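Local coordinates for polyketide synthase PksR (Bacillus subtilis, PDB 4U3V), which takes part in assembling the antibiotic polyketide bacillaene, the piece described here being its double-hotdog enoyl-isomerase domain, at residues 34-39 / 92-97; 77-82 / 233-238; 108-113 / 128-133. All coordinates share one frame; numbering follows the deposited sequence.

Contact 1 of 3, residues 34-39 / 92-97; sequences QFTYDE and GETIEL
Phe35 and Ile95 form the hydrogen-bonded pair of this antiparallel ladder, and each spends both backbone polar groups on the other. Phe35 N gives its hydrogen to Ile95 O at 3.0 Å, and Ile95 N returns one to Phe35 O at 2.9 Å. Both carbonyls have a second, weaker visitor: the CA-H of Gln34 leans on Ile95 O and that of Thr94 on Phe35 O. Past the strand end Tyr37 N still finds Glu93 O, at 3.1 Å and nearly along the C=O axis, although Tyr37 already belongs to the type I turn from Thr36 to Glu39. That turn brings the Glu39 carboxylate back to the strand end, where OE1 takes the Thr36 N-H through its anti lone pair (2.8 Å, 167° at the hydrogen); OE2 is held by His199. On the face shared by Gln34, Thr36, Thr94 and Glu96, the two threonine hydroxyls share a hydrogen bond, Thr36 OG1 to Thr94 OG1 at 3.2 Å, in which either could be the donor. Turning OG1 of Thr36 anti to its amide nitrogen (chi1 -169°) brings it to that meeting. The Gln34 chain runs alongside Glu96, and its NE2 rests on Glu96 CG at 3.5 Å, with amide and carboxylate planes 67° apart; the Glu96 carboxylate instead makes a salt bridge with Arg115. On the other face, with Phe35 and Ile95, Leu97 CD1 meets the edge of the Phe35 ring, 3.9 Å from Phe35 CD2. Strand 31-36 is the outermost of its sheet within the chain, in the N-terminal hotdog. Phe35 stacks on His199 and reaches Thr57 of helix 56-69, which Leu97 meets through Tyr58 and Leu61, while strand 108-116 flanks 94-102 on its other side.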
ATOM      1  N   GLN A  34      10.466  -4.785  12.671  1.00 24.55           N
ATOM      2  CA  GLN A  34      11.782  -5.284  12.236  1.00 23.85           C
ATOM      3  C   GLN A  34      11.523  -6.312  11.153  1.00 25.15           C
ATOM      4  O   GLN A  34      10.590  -7.106  11.242  1.00 24.77           O
ATOM      5  CB  GLN A  34      12.519  -6.020  13.361  1.00 28.07           C
ATOM      6  CG  GLN A  34      12.909  -5.191  14.552  1.00 44.88           C
ATOM      7  CD  GLN A  34      13.986  -5.894  15.358  1.00 34.71           C
ATOM      8  OE1 GLN A  34      14.132  -7.111  15.286  1.00 47.06           O
ATOM      9  NE2 GLN A  34      14.736  -5.123  16.119  1.00 51.75           N
ATOM     10  N   PHE A  35      12.402  -6.328  10.156  1.00 26.18           N
ATOM     11  CA  PHE A  35      12.233  -7.247   9.012  1.00 23.57           C
ATOM     12  C   PHE A  35      13.554  -7.962   8.774  1.00 29.43           C
ATOM     13  O   PHE A  35      14.607  -7.332   8.707  1.00 30.10           O
ATOM     14  CB  PHE A  35      11.843  -6.479   7.748  1.00 25.55           C
ATOM     15  CG  PHE A  35      10.490  -5.873   7.836  1.00 27.09           C
ATOM     16  CD1 PHE A  35       9.377  -6.646   7.555  1.00 30.15           C
ATOM     17  CD2 PHE A  35      10.318  -4.593   8.362  1.00 25.11           C
ATOM     18  CE1 PHE A  35       8.079  -6.111   7.691  1.00 33.81           C
ATOM     19  CE2 PHE A  35       9.027  -4.067   8.505  1.00 27.79           C
ATOM     20  CZ  PHE A  35       7.918  -4.829   8.188  1.00 27.59           C
ATOM     21  N   THR A  36      13.486  -9.279   8.661  1.00 26.51           N
ATOM     22  CA  THR A  36      14.727 -10.074   8.538  1.00 28.04           C
ATOM     23  C   THR A  36      14.838 -10.704   7.131  1.00 33.07           C
ATOM     24  O   THR A  36      13.845 -10.932   6.441  1.00 29.31           O
ATOM     25  CB  THR A  36      14.773 -11.146   9.637  1.00 34.93           C
ATOM     26  OG1 THR A  36      16.083 -11.741   9.674  1.00 45.41           O
ATOM     27  CG2 THR A  36      13.744 -12.216   9.399  1.00 32.34           C
ATOM     28  N   TYR A  37      16.062 -10.966   6.682  1.00 33.73           N
ATOM     29  CA  TYR A  37      16.300 -11.407   5.307  1.00 35.63           C
ATOM     30  C   TYR A  37      15.422 -12.593   4.967  1.00 33.10           C
ATOM     31  O   TYR A  37      14.871 -12.681   3.865  1.00 31.19           O
ATOM     32  CB  TYR A  37      17.774 -11.813   5.131  1.00 33.67           C
ATOM     33  CG  TYR A  37      18.146 -12.223   3.726  1.00 30.71           C
ATOM     34  CD1 TYR A  37      18.332 -11.258   2.727  1.00 30.98           C
ATOM     35  CD2 TYR A  37      18.433 -13.557   3.417  1.00 34.22           C
ATOM     36  CE1 TYR A  37      18.720 -11.614   1.445  1.00 37.80           C
ATOM     37  CE2 TYR A  37      18.777 -13.926   2.120  1.00 32.15           C
ATOM     38  CZ  TYR A  37      18.927 -12.950   1.151  1.00 39.05           C
ATOM     39  OH  TYR A  37      19.356 -13.279  -0.122  1.00 42.13           O
ATOM     40  N   ASP A  38      15.346 -13.547   5.879  1.00 29.94           N
ATOM     41  CA  ASP A  38      14.798 -14.854   5.527  1.00 37.10           C
ATOM     42  C   ASP A  38      13.280 -15.002   5.675  1.00 41.41           C
ATOM     43  O   ASP A  38      12.751 -16.046   5.338  1.00 38.41           O
ATOM     44  CB  ASP A  38      15.471 -15.966   6.330  1.00 52.37           C
ATOM     45  CG  ASP A  38      16.883 -16.264   5.858  1.00 67.01           C
ATOM     46  OD1 ASP A  38      17.215 -15.943   4.698  1.00 76.97           O
ATOM     47  OD2 ASP A  38      17.667 -16.820   6.659  1.00 87.64           O
ATOM     48  N   GLU A  39      12.579 -14.018   6.235  1.00 31.57           N
ATOM     49  CA  GLU A  39      11.140 -14.210   6.447  1.00 31.72           C
ATOM     50  C   GLU A  39      10.316 -14.020   5.137  1.00 29.78           C
ATOM     51  O   GLU A  39      10.772 -13.346   4.202  1.00 29.54           O
ATOM     52  CB  GLU A  39      10.642 -13.269   7.544  1.00 32.12           C
ATOM     53  CG  GLU A  39      10.661 -11.806   7.141  1.00 34.04           C
ATOM     54  CD  GLU A  39      10.074 -10.944   8.228  1.00 33.79           C
ATOM     55  OE1 GLU A  39      10.857 -10.293   8.954  1.00 34.70           O
ATOM     56  OE2 GLU A  39       8.832 -10.975   8.413  1.00 34.01           O
ATOM     57  N   GLY A  92      21.590 -12.417   6.159  1.00 34.05           N
ATOM     58  CA  GLY A  92      21.924 -12.246   7.574  1.00 38.42           C
ATOM     59  C   GLY A  92      21.442 -10.989   8.296  1.00 46.15           C
ATOM     60  O   GLY A  92      21.617 -10.877   9.507  1.00 41.17           O
ATOM     61  N   GLU A  93      20.927 -10.006   7.564  1.00 35.89           N
ATOM     62  CA  GLU A  93      20.536  -8.717   8.169  1.00 34.52           C
ATOM     63  C   GLU A  93      19.108  -8.692   8.727  1.00 36.42           C
ATOM     64  O   GLU A  93      18.179  -9.400   8.238  1.00 30.05           O
ATOM     65  CB  GLU A  93      20.691  -7.561   7.168  1.00 33.94           C
ATOM     66  CG  GLU A  93      22.125  -7.344   6.710  1.00 39.56           C
ATOM     67  CD  GLU A  93      22.274  -6.201   5.744  1.00 51.92           C
ATOM     68  OE1 GLU A  93      21.256  -5.762   5.137  1.00 39.06           O
ATOM     69  OE2 GLU A  93      23.426  -5.706   5.629  1.00 56.57           O
ATOM     70  N   THR A  94      18.941  -7.844   9.746  1.00 32.85           N
ATOM     71  CA  THR A  94      17.620  -7.511  10.259  1.00 33.88           C
ATOM     72  C   THR A  94      17.555  -6.007  10.317  1.00 32.96           C
ATOM     73  O   THR A  94      18.433  -5.381  10.906  1.00 37.30           O
ATOM     74  CB  THR A  94      17.381  -8.111  11.672  1.00 32.78           C
ATOM     75  OG1 THR A  94      17.376  -9.546  11.601  1.00 39.84           O
ATOM     76  CG2 THR A  94      16.002  -7.661  12.213  1.00 36.89           C
ATOM     77  N   ILE A  95      16.579  -5.409   9.616  1.00 29.42           N
ATOM     78  CA  ILE A  95      16.422  -3.960   9.589  1.00 29.97           C
ATOM     79  C   ILE A  95      15.306  -3.496  10.516  1.00 29.58           C
ATOM     80  O   ILE A  95      14.189  -3.982  10.410  1.00 31.74           O
ATOM     81  CB  ILE A  95      16.023  -3.469   8.186  1.00 36.39           C
ATOM     82  CG1 ILE A  95      17.026  -3.952   7.131  1.00 45.13           C
ATOM     83  CG2 ILE A  95      15.830  -1.953   8.190  1.00 42.36           C
ATOM     84  CD1 ILE A  95      18.465  -3.889   7.574  1.00 49.57           C
ATOM     85  N   GLU A  96      15.597  -2.484  11.341  1.00 27.78           N
ATOM     86  CA  GLU A  96      14.610  -1.912  12.252  1.00 28.29           C
ATOM     87  C   GLU A  96      14.006  -0.711  11.547  1.00 26.13           C
ATOM     88  O   GLU A  96      14.730   0.081  10.944  1.00 27.94           O
ATOM     89  CB  GLU A  96      15.308  -1.402  13.527  1.00 29.39           C
ATOM     90  CG  GLU A  96      16.055  -2.419  14.374  1.00 43.00           C
ATOM     91  CD  GLU A  96      16.847  -1.725  15.496  1.00 49.65           C
ATOM     92  OE1 GLU A  96      16.223  -1.226  16.453  1.00 54.43           O
ATOM     93  OE2 GLU A  96      18.075  -1.566  15.349  1.00 62.09           O
ATOM     94  N   LEU A  97      12.683  -0.560  11.649  1.00 24.49           N
ATOM     95  CA  LEU A  97      11.984   0.630  11.245  1.00 26.55           C
ATOM     96  C   LEU A  97      11.247   1.269  12.421  1.00 28.47           C
ATOM     97  O   LEU A  97      10.735   0.581  13.271  1.00 26.47           O
ATOM     98  CB  LEU A  97      10.945   0.304  10.173  1.00 24.11           C
ATOM     99  CG  LEU A  97      11.495   0.169   8.757  1.00 34.15           C
ATOM    100  CD1 LEU A  97      12.205  -1.163   8.649  1.00 39.22           C
ATOM    101  CD2 LEU A  97      10.346   0.299   7.764  1.00 42.15           C
TER

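Contact 2 of 3, residues 77-82 / 233-238; sequences RISKLS and INDIQF
Ile78 and Ile236 exchange both backbone hydrogen bonds, Ile78 N to Ile236 O at 3.0 Å and Ile236 N to Ile78 O at 2.9 Å. Leu81 and Ile233 repeat this pair of hydrogen bonds further along. Between the pairs, Lys80 N reaches Asn234 O at 2.9 Å from above the carbonyl plane, where Asn234 and Asp235 form a classic bulge against Ser279. A water donates to both Leu81 O and Asn234 OD1, tying Asn234 to strand 75-83. Among polar side chains, Gln237 lies along Arg77: the amide is stacked over one guanidinium face, planes 26° apart, with Gln237 NE2 3.6 Å from Arg77 NE. A bend at chi2 (-84°) carries Arg77 CD onto Gln237 CG; beyond the stack, Arg77 NH2 is hydrogen-bonded to Ser134 O, and Gln237 OE1 to His277. The apolar face carries Ile78, Leu81, Ile233 and Ile236. Phe238 crosses Ile78 at about a right angle, its CE2 3.6 Å from Ile78 CG1. This antiparallel ladder joins the N-terminal hotdog to the C-terminal one: strands 121-132 and 274-283 flank it, and helix 56-69 packs on Ile78 and Phe238.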
ATOM      1  N   ARG A  77      -6.541  10.393   8.661  1.00 31.93           N
ATOM      2  CA  ARG A  77      -5.969  10.614   7.337  1.00 37.84           C
ATOM      3  C   ARG A  77      -4.457  10.534   7.402  1.00 37.84           C
ATOM      4  O   ARG A  77      -3.834  11.086   8.312  1.00 35.66           O
ATOM      5  CB  ARG A  77      -6.319  12.009   6.800  1.00 43.17           C
ATOM      6  CG  ARG A  77      -7.791  12.363   6.877  1.00 50.51           C
ATOM      7  CD  ARG A  77      -8.565  11.829   5.683  1.00 60.26           C
ATOM      8  NE  ARG A  77     -10.001  12.046   5.856  1.00 63.12           N
ATOM      9  CZ  ARG A  77     -10.596  13.229   5.737  1.00 66.46           C
ATOM     10  NH1 ARG A  77      -9.881  14.296   5.401  1.00 65.33           N
ATOM     11  NH2 ARG A  77     -11.906  13.348   5.946  1.00 65.68           N
ATOM     12  N   ILE A  78      -3.855   9.941   6.367  1.00 31.66           N
ATOM     13  CA  ILE A  78      -2.462  10.215   6.042  1.00 32.27           C
ATOM     14  C   ILE A  78      -2.431  11.120   4.813  1.00 33.37           C
ATOM     15  O   ILE A  78      -3.229  10.933   3.915  1.00 35.51           O
ATOM     16  CB  ILE A  78      -1.725   8.902   5.653  1.00 29.46           C
ATOM     17  CG1 ILE A  78      -1.961   7.795   6.692  1.00 36.77           C
ATOM     18  CG2 ILE A  78      -0.262   9.174   5.347  1.00 29.14           C
ATOM     19  CD1 ILE A  78      -1.525   8.170   8.095  1.00 31.17           C
ATOM     20  N   SER A  79      -1.497  12.067   4.758  1.00 33.47           N
ATOM     21  CA  SER A  79      -1.353  12.935   3.571  1.00 37.96           C
ATOM     22  C   SER A  79       0.084  13.000   3.124  1.00 32.33           C
ATOM     23  O   SER A  79       1.003  12.964   3.952  1.00 29.84           O
ATOM     24  CB  SER A  79      -1.839  14.362   3.886  1.00 40.10           C
ATOM     25  OG  SER A  79      -3.086  14.338   4.558  1.00 53.13           O
ATOM     26  N   LYS A  80       0.289  13.173   1.813  1.00 27.96           N
ATOM     27  CA  LYS A  80       1.580  13.505   1.234  1.00 25.91           C
ATOM     28  C   LYS A  80       2.668  12.492   1.608  1.00 30.53           C
ATOM     29  O   LYS A  80       3.805  12.848   1.936  1.00 30.53           O
ATOM     30  CB  LYS A  80       2.020  14.935   1.573  1.00 32.73           C
ATOM     31  CG  LYS A  80       0.904  15.938   1.349  1.00 40.12           C
ATOM     32  CD  LYS A  80       1.432  17.356   1.250  1.00 54.34           C
ATOM     33  CE  LYS A  80       0.301  18.303   0.859  1.00 59.08           C
ATOM     34  NZ  LYS A  80       0.687  19.727   1.090  1.00 70.50           N
ATOM     35  N   LEU A  81       2.288  11.222   1.562  1.00 27.08           N
ATOM     36  CA  LEU A  81       3.240  10.137   1.880  1.00 27.83           C
ATOM     37  C   LEU A  81       4.154   9.922   0.675  1.00 30.47           C
ATOM     38  O   LEU A  81       3.704   9.665  -0.470  1.00 31.70           O
ATOM     39  CB  LEU A  81       2.449   8.867   2.193  1.00 25.76           C
ATOM     40  CG  LEU A  81       3.260   7.624   2.537  1.00 28.30           C
ATOM     41  CD1 LEU A  81       4.033   7.869   3.841  1.00 31.86           C
ATOM     42  CD2 LEU A  81       2.304   6.415   2.633  1.00 31.19           C
ATOM     43  N   SER A  82       5.435  10.098   0.906  1.00 26.02           N
ATOM     44  CA  SER A  82       6.430  10.061  -0.144  1.00 30.35           C
ATOM     45  C   SER A  82       7.511   9.046   0.234  1.00 33.04           C
ATOM     46  O   SER A  82       7.906   8.997   1.393  1.00 33.15           O
ATOM     47  CB  SER A  82       7.020  11.473  -0.266  1.00 34.94           C
ATOM     48  OG  SER A  82       8.224  11.452  -0.958  1.00 45.63           O
ATOM     49  N   ILE A 233       1.789   8.108  -1.915  1.00 26.88           N
ATOM     50  CA  ILE A 233       0.322   8.180  -1.890  1.00 26.93           C
ATOM     51  C   ILE A 233      -0.096   9.571  -1.374  1.00 30.21           C
ATOM     52  O   ILE A 233       0.236   9.954  -0.260  1.00 27.59           O
ATOM     53  CB  ILE A 233      -0.287   7.070  -0.993  1.00 26.50           C
ATOM     54  CG1 ILE A 233       0.301   5.700  -1.366  1.00 27.22           C
ATOM     55  CG2 ILE A 233      -1.827   7.136  -1.035  1.00 28.13           C
ATOM     56  CD1 ILE A 233      -0.181   4.557  -0.472  1.00 29.68           C
ATOM     57  N   ASN A 234      -0.848  10.329  -2.167  1.00 29.36           N
ATOM     58  CA  ASN A 234      -1.242  11.696  -1.765  1.00 28.83           C
ATOM     59  C   ASN A 234      -2.187  11.794  -0.556  1.00 30.16           C
ATOM     60  O   ASN A 234      -2.074  12.730   0.266  1.00 31.00           O
ATOM     61  CB  ASN A 234      -1.857  12.448  -2.960  1.00 33.43           C
ATOM     62  CG  ASN A 234      -0.834  12.795  -4.032  1.00 47.94           C
ATOM     63  OD1 ASN A 234       0.371  12.791  -3.789  1.00 55.64           O
ATOM     64  ND2 ASN A 234      -1.322  13.127  -5.227  1.00 49.79           N
ATOM     65  N   ASP A 235      -3.075  10.813  -0.417  1.00 30.21           N
ATOM     66  CA  ASP A 235      -4.036  10.778   0.684  1.00 32.07           C
ATOM     67  C   ASP A 235      -4.507   9.363   0.979  1.00 28.48           C
ATOM     68  O   ASP A 235      -4.883   8.601   0.072  1.00 29.16           O
ATOM     69  CB  ASP A 235      -5.223  11.708   0.401  1.00 33.82           C
ATOM     70  CG  ASP A 235      -6.037  12.029   1.657  1.00 54.06           C
ATOM     71  OD1 ASP A 235      -5.508  12.698   2.578  1.00 61.48           O
ATOM     72  OD2 ASP A 235      -7.215  11.616   1.722  1.00 69.91           O
ATOM     73  N   ILE A 236      -4.619   9.026   2.264  1.00 29.18           N
ATOM     74  CA  ILE A 236      -5.304   7.820   2.649  1.00 28.99           C
ATOM     75  C   ILE A 236      -6.340   8.195   3.683  1.00 31.90           C
ATOM     76  O   ILE A 236      -6.022   8.940   4.603  1.00 35.45           O
ATOM     77  CB  ILE A 236      -4.329   6.805   3.305  1.00 27.82           C
ATOM     78  CG1 ILE A 236      -3.049   6.694   2.459  1.00 27.37           C
ATOM     79  CG2 ILE A 236      -5.053   5.478   3.565  1.00 30.80           C
ATOM     80  CD1 ILE A 236      -2.026   5.696   3.001  1.00 31.83           C
ATOM     81  N   GLN A 237      -7.562   7.715   3.520  1.00 30.55           N
ATOM     82  CA  GLN A 237      -8.588   7.880   4.567  1.00 28.60           C
ATOM     83  C   GLN A 237      -8.965   6.541   5.109  1.00 33.20           C
ATOM     84  O   GLN A 237      -9.382   5.671   4.365  1.00 30.05           O
ATOM     85  CB  GLN A 237      -9.868   8.533   3.986  1.00 35.53           C
ATOM     86  CG  GLN A 237      -9.625   9.784   3.157  1.00 39.72           C
ATOM     87  CD  GLN A 237     -10.934  10.397   2.667  1.00 44.53           C
ATOM     88  OE1 GLN A 237     -11.938   9.699   2.509  1.00 44.38           O
ATOM     89  NE2 GLN A 237     -10.906  11.678   2.364  1.00 44.43           N
ATOM     90  N   PHE A 238      -8.861   6.367   6.429  1.00 33.29           N
ATOM     91  CA  PHE A 238      -8.960   5.043   6.992  1.00 27.18           C
ATOM     92  C   PHE A 238      -9.699   5.065   8.344  1.00 28.14           C
ATOM     93  O   PHE A 238      -9.826   6.120   8.954  1.00 34.04           O
ATOM     94  CB  PHE A 238      -7.528   4.478   7.195  1.00 26.40           C
ATOM     95  CG  PHE A 238      -6.653   5.364   8.018  1.00 28.74           C
ATOM     96  CD1 PHE A 238      -6.658   5.222   9.410  1.00 33.01           C
ATOM     97  CD2 PHE A 238      -5.911   6.404   7.450  1.00 27.02           C
ATOM     98  CE1 PHE A 238      -5.921   6.088  10.186  1.00 28.18           C
ATOM     99  CE2 PHE A 238      -5.123   7.238   8.230  1.00 30.28           C
ATOM    100  CZ  PHE A 238      -5.192   7.113   9.622  1.00 31.68           C
TER
HETATM  101  O   HOH W   1       2.522  11.610  -2.198  1.00 36.36           O

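Contact 3 of 3, residues 108-113 / 128-133; sequences IELQIM and GQCGIG
Gly128 O accepts the Leu110 N-H at 2.8 Å, the shortest direct polar bond between the strands, with the donor standing 46° out of the carbonyl plane. The CA-H of Glu109 also leans on this oxygen. Leu110 O answers by taking the hydrogen of Gly128 N at 3.0 Å, this time in the carbonyl plane, which completes the hydrogen-bonded pair. Toward the start of strand 108-116 the ladder opens: Cys130 N still reaches Ile108 O at 3.1 Å, but a water takes over the return link, accepting from Ile108 N (2.9 Å) and donating to Cys130 O (2.6 Å). Side chains meet chiefly on the face of Ile108, Leu110 and Cys130. With SG set between its own amide nitrogen and carbonyl carbon (chi1 62°), Cys130 turns its sulfur to both Leu110 methyls; Leu110 CD2 lies 3.9 Å from Cys130 SG. Ile108 CG2 comes to the same sulfur from further off, at 4.2 Å. Helix 56-69 of the hotdog covers this face, touching Leu110 through Ala62 and Ala65. The hairpin is thus joined mainly through its backbone, with aliphatic side chains turned to the helix, the Cys130 sulfur packed among them, and a water completing the ladder at the Ile108 end.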
ATOM      1  N   ILE A 108       1.166  17.589  11.789  1.00 62.04           N
ATOM      2  CA  ILE A 108       1.972  16.485  12.308  1.00 49.88           C
ATOM      3  C   ILE A 108       2.671  15.751  11.166  1.00 47.45           C
ATOM      4  O   ILE A 108       2.025  15.114  10.333  1.00 42.85           O
ATOM      5  CB  ILE A 108       1.099  15.480  13.076  1.00 50.68           C
ATOM      6  CG1 ILE A 108       0.201  16.217  14.090  1.00 63.77           C
ATOM      7  CG2 ILE A 108       1.980  14.445  13.760  1.00 49.63           C
ATOM      8  CD1 ILE A 108      -1.123  15.527  14.385  1.00 62.18           C
ATOM      9  N   GLU A 109       3.988  15.860  11.130  1.00 40.41           N
ATOM     10  CA  GLU A 109       4.795  15.150  10.159  1.00 41.21           C
ATOM     11  C   GLU A 109       5.238  13.774  10.691  1.00 41.30           C
ATOM     12  O   GLU A 109       5.706  13.651  11.826  1.00 42.08           O
ATOM     13  CB  GLU A 109       5.996  16.013   9.819  1.00 39.79           C
ATOM     14  CG  GLU A 109       6.935  15.452   8.781  1.00 55.94           C
ATOM     15  CD  GLU A 109       7.848  16.523   8.222  1.00 66.98           C
ATOM     16  OE1 GLU A 109       7.555  17.717   8.446  1.00 76.50           O
ATOM     17  OE2 GLU A 109       8.856  16.177   7.572  1.00 81.11           O
ATOM     18  N   LEU A 110       5.128  12.741   9.856  1.00 34.40           N
ATOM     19  CA  LEU A 110       5.606  11.407  10.228  1.00 37.12           C
ATOM     20  C   LEU A 110       6.903  11.131   9.482  1.00 37.45           C
ATOM     21  O   LEU A 110       6.962  11.274   8.264  1.00 39.76           O
ATOM     22  CB  LEU A 110       4.584  10.331   9.847  1.00 37.00           C
ATOM     23  CG  LEU A 110       3.213  10.409  10.528  1.00 40.68           C
ATOM     24  CD1 LEU A 110       2.258   9.402   9.907  1.00 44.37           C
ATOM     25  CD2 LEU A 110       3.321  10.211  12.028  1.00 42.92           C
ATOM     26  N   GLN A 111       7.939  10.723  10.207  1.00 32.66           N
ATOM     27  CA  GLN A 111       9.144  10.235   9.579  1.00 33.84           C
ATOM     28  C   GLN A 111       9.323   8.731   9.826  1.00 35.83           C
ATOM     29  O   GLN A 111       9.450   8.297  10.961  1.00 37.30           O
ATOM     30  CB  GLN A 111      10.347  10.952  10.160  1.00 46.45           C
ATOM     31  CG  GLN A 111      10.346  12.426   9.842  1.00 57.33           C
ATOM     32  CD  GLN A 111      11.743  12.940   9.636  1.00 68.43           C
ATOM     33  OE1 GLN A 111      12.292  13.616  10.505  1.00 68.86           O
ATOM     34  NE2 GLN A 111      12.362  12.549   8.525  1.00 58.92           N
ATOM     35  N   ILE A 112       9.291   7.950   8.762  1.00 31.18           N
ATOM     36  CA  ILE A 112       9.562   6.528   8.869  1.00 27.48           C
ATOM     37  C   ILE A 112      11.033   6.329   8.582  1.00 29.17           C
ATOM     38  O   ILE A 112      11.491   6.514   7.446  1.00 29.61           O
ATOM     39  CB  ILE A 112       8.754   5.700   7.835  1.00 32.38           C
ATOM     40  CG1 ILE A 112       7.264   6.070   7.832  1.00 38.84           C
ATOM     41  CG2 ILE A 112       8.956   4.222   8.095  1.00 32.87           C
ATOM     42  CD1 ILE A 112       6.634   6.093   9.187  1.00 36.53           C
ATOM     43  N   MET A 113      11.774   5.903   9.606  1.00 25.90           N
ATOM     44  CA  MET A 113      13.227   5.780   9.514  1.00 28.26           C
ATOM     45  C   MET A 113      13.591   4.317   9.602  1.00 23.93           C
ATOM     46  O   MET A 113      12.878   3.517  10.218  1.00 27.20           O
ATOM     47  CB  MET A 113      13.903   6.504  10.701  1.00 31.21           C
ATOM     48  CG  MET A 113      13.321   7.875  11.020  1.00 45.04           C
ATOM     49  SD  MET A 113      13.954   9.049   9.812  1.00 46.25           S
ATOM     50  CE  MET A 113      15.699   9.175  10.240  1.00 37.48           C
ATOM     51  N   GLY A 128       5.571  11.587   5.599  1.00 30.67           N
ATOM     52  CA  GLY A 128       4.177  12.002   5.343  1.00 32.76           C
ATOM     53  C   GLY A 128       3.616  12.911   6.425  1.00 41.36           C
ATOM     54  O   GLY A 128       4.365  13.432   7.275  1.00 40.40           O
ATOM     55  N   GLN A 129       2.291  13.015   6.456  1.00 33.48           N
ATOM     56  CA  GLN A 129       1.592  13.779   7.473  1.00 34.93           C
ATOM     57  C   GLN A 129       0.417  12.966   7.933  1.00 44.63           C
ATOM     58  O   GLN A 129      -0.081  12.113   7.194  1.00 40.22           O
ATOM     59  CB  GLN A 129       1.097  15.102   6.892  1.00 40.84           C
ATOM     60  CG  GLN A 129       2.229  16.036   6.493  1.00 42.46           C
ATOM     61  CD  GLN A 129       1.730  17.285   5.799  1.00 52.03           C
ATOM     62  OE1 GLN A 129       0.560  17.636   5.905  1.00 51.81           O
ATOM     63  NE2 GLN A 129       2.602  17.925   5.039  1.00 46.10           N
ATOM     64  N   CYS A 130      -0.030  13.181   9.162  1.00 40.50           N
ATOM     65  CA  CYS A 130      -1.314  12.602   9.532  1.00 37.89           C
ATOM     66  C   CYS A 130      -2.180  13.622  10.218  1.00 51.27           C
ATOM     67  O   CYS A 130      -1.680  14.642  10.676  1.00 54.38           O
ATOM     68  CB  CYS A 130      -1.187  11.319  10.350  1.00 38.40           C
ATOM     69  SG  CYS A 130      -0.339  11.516  11.950  1.00 48.49           S
ATOM     70  N   GLY A 131      -3.484  13.358  10.227  1.00 53.69           N
ATOM     71  CA  GLY A 131      -4.475  14.317  10.693  1.00 48.16           C
ATOM     72  C   GLY A 131      -5.751  13.617  11.123  1.00 49.40           C
ATOM     73  O   GLY A 131      -6.082  12.516  10.652  1.00 36.44           O
ATOM     74  N   ILE A 132      -6.480  14.244  12.045  1.00 44.72           N
ATOM     75  CA  ILE A 132      -7.860  13.835  12.305  1.00 46.58           C
ATOM     76  C   ILE A 132      -8.687  13.998  11.016  1.00 40.01           C
ATOM     77  O   ILE A 132      -8.377  14.833  10.175  1.00 45.61           O
ATOM     78  CB  ILE A 132      -8.500  14.701  13.419  1.00 48.81           C
ATOM     79  CG1 ILE A 132      -8.080  14.187  14.797  1.00 51.99           C
ATOM     80  CG2 ILE A 132     -10.013  14.672  13.311  1.00 59.15           C
ATOM     81  CD1 ILE A 132      -6.601  14.345  15.046  1.00 57.81           C
ATOM     82  N   GLY A 133      -9.754  13.216  10.898  1.00 44.61           N
ATOM     83  CA  GLY A 133     -10.640  13.304   9.744  1.00 47.97           C
ATOM     84  C   GLY A 133     -11.625  12.169   9.792  1.00 48.82           C
ATOM     85  O   GLY A 133     -11.278  11.055  10.177  1.00 47.98           O
TER
HETATM   86  O   HOH W   2      -1.123  17.054  10.010  1.00 57.81           O

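Overall arrangement
All three contacts are antiparallel strand pairings, but they hold different parts of the double hotdog. Contact 1 is peripheral, its centre about 19 Å from the centre of the chain, and binds an outermost strand with many polar side chains. Contact 2 lies most centrally, its centre about 10 Å from that point, and is the one that spans the two hotdogs; its inner face is largely aliphatic. Contact 3, a hairpin of the N-terminal hotdog, is intermediate, its centre about 16 Å away, and relies on backbone bonds and a sulfur. Contacts 2 and 3 adjoin through a probable hydrogen bond, Ser79 O to Gln129 N at 2.8 Å. Contacts 1 and 3 meet by packing alone, Leu97 against Ile112 and Met113, and helix 56-69 serves all three.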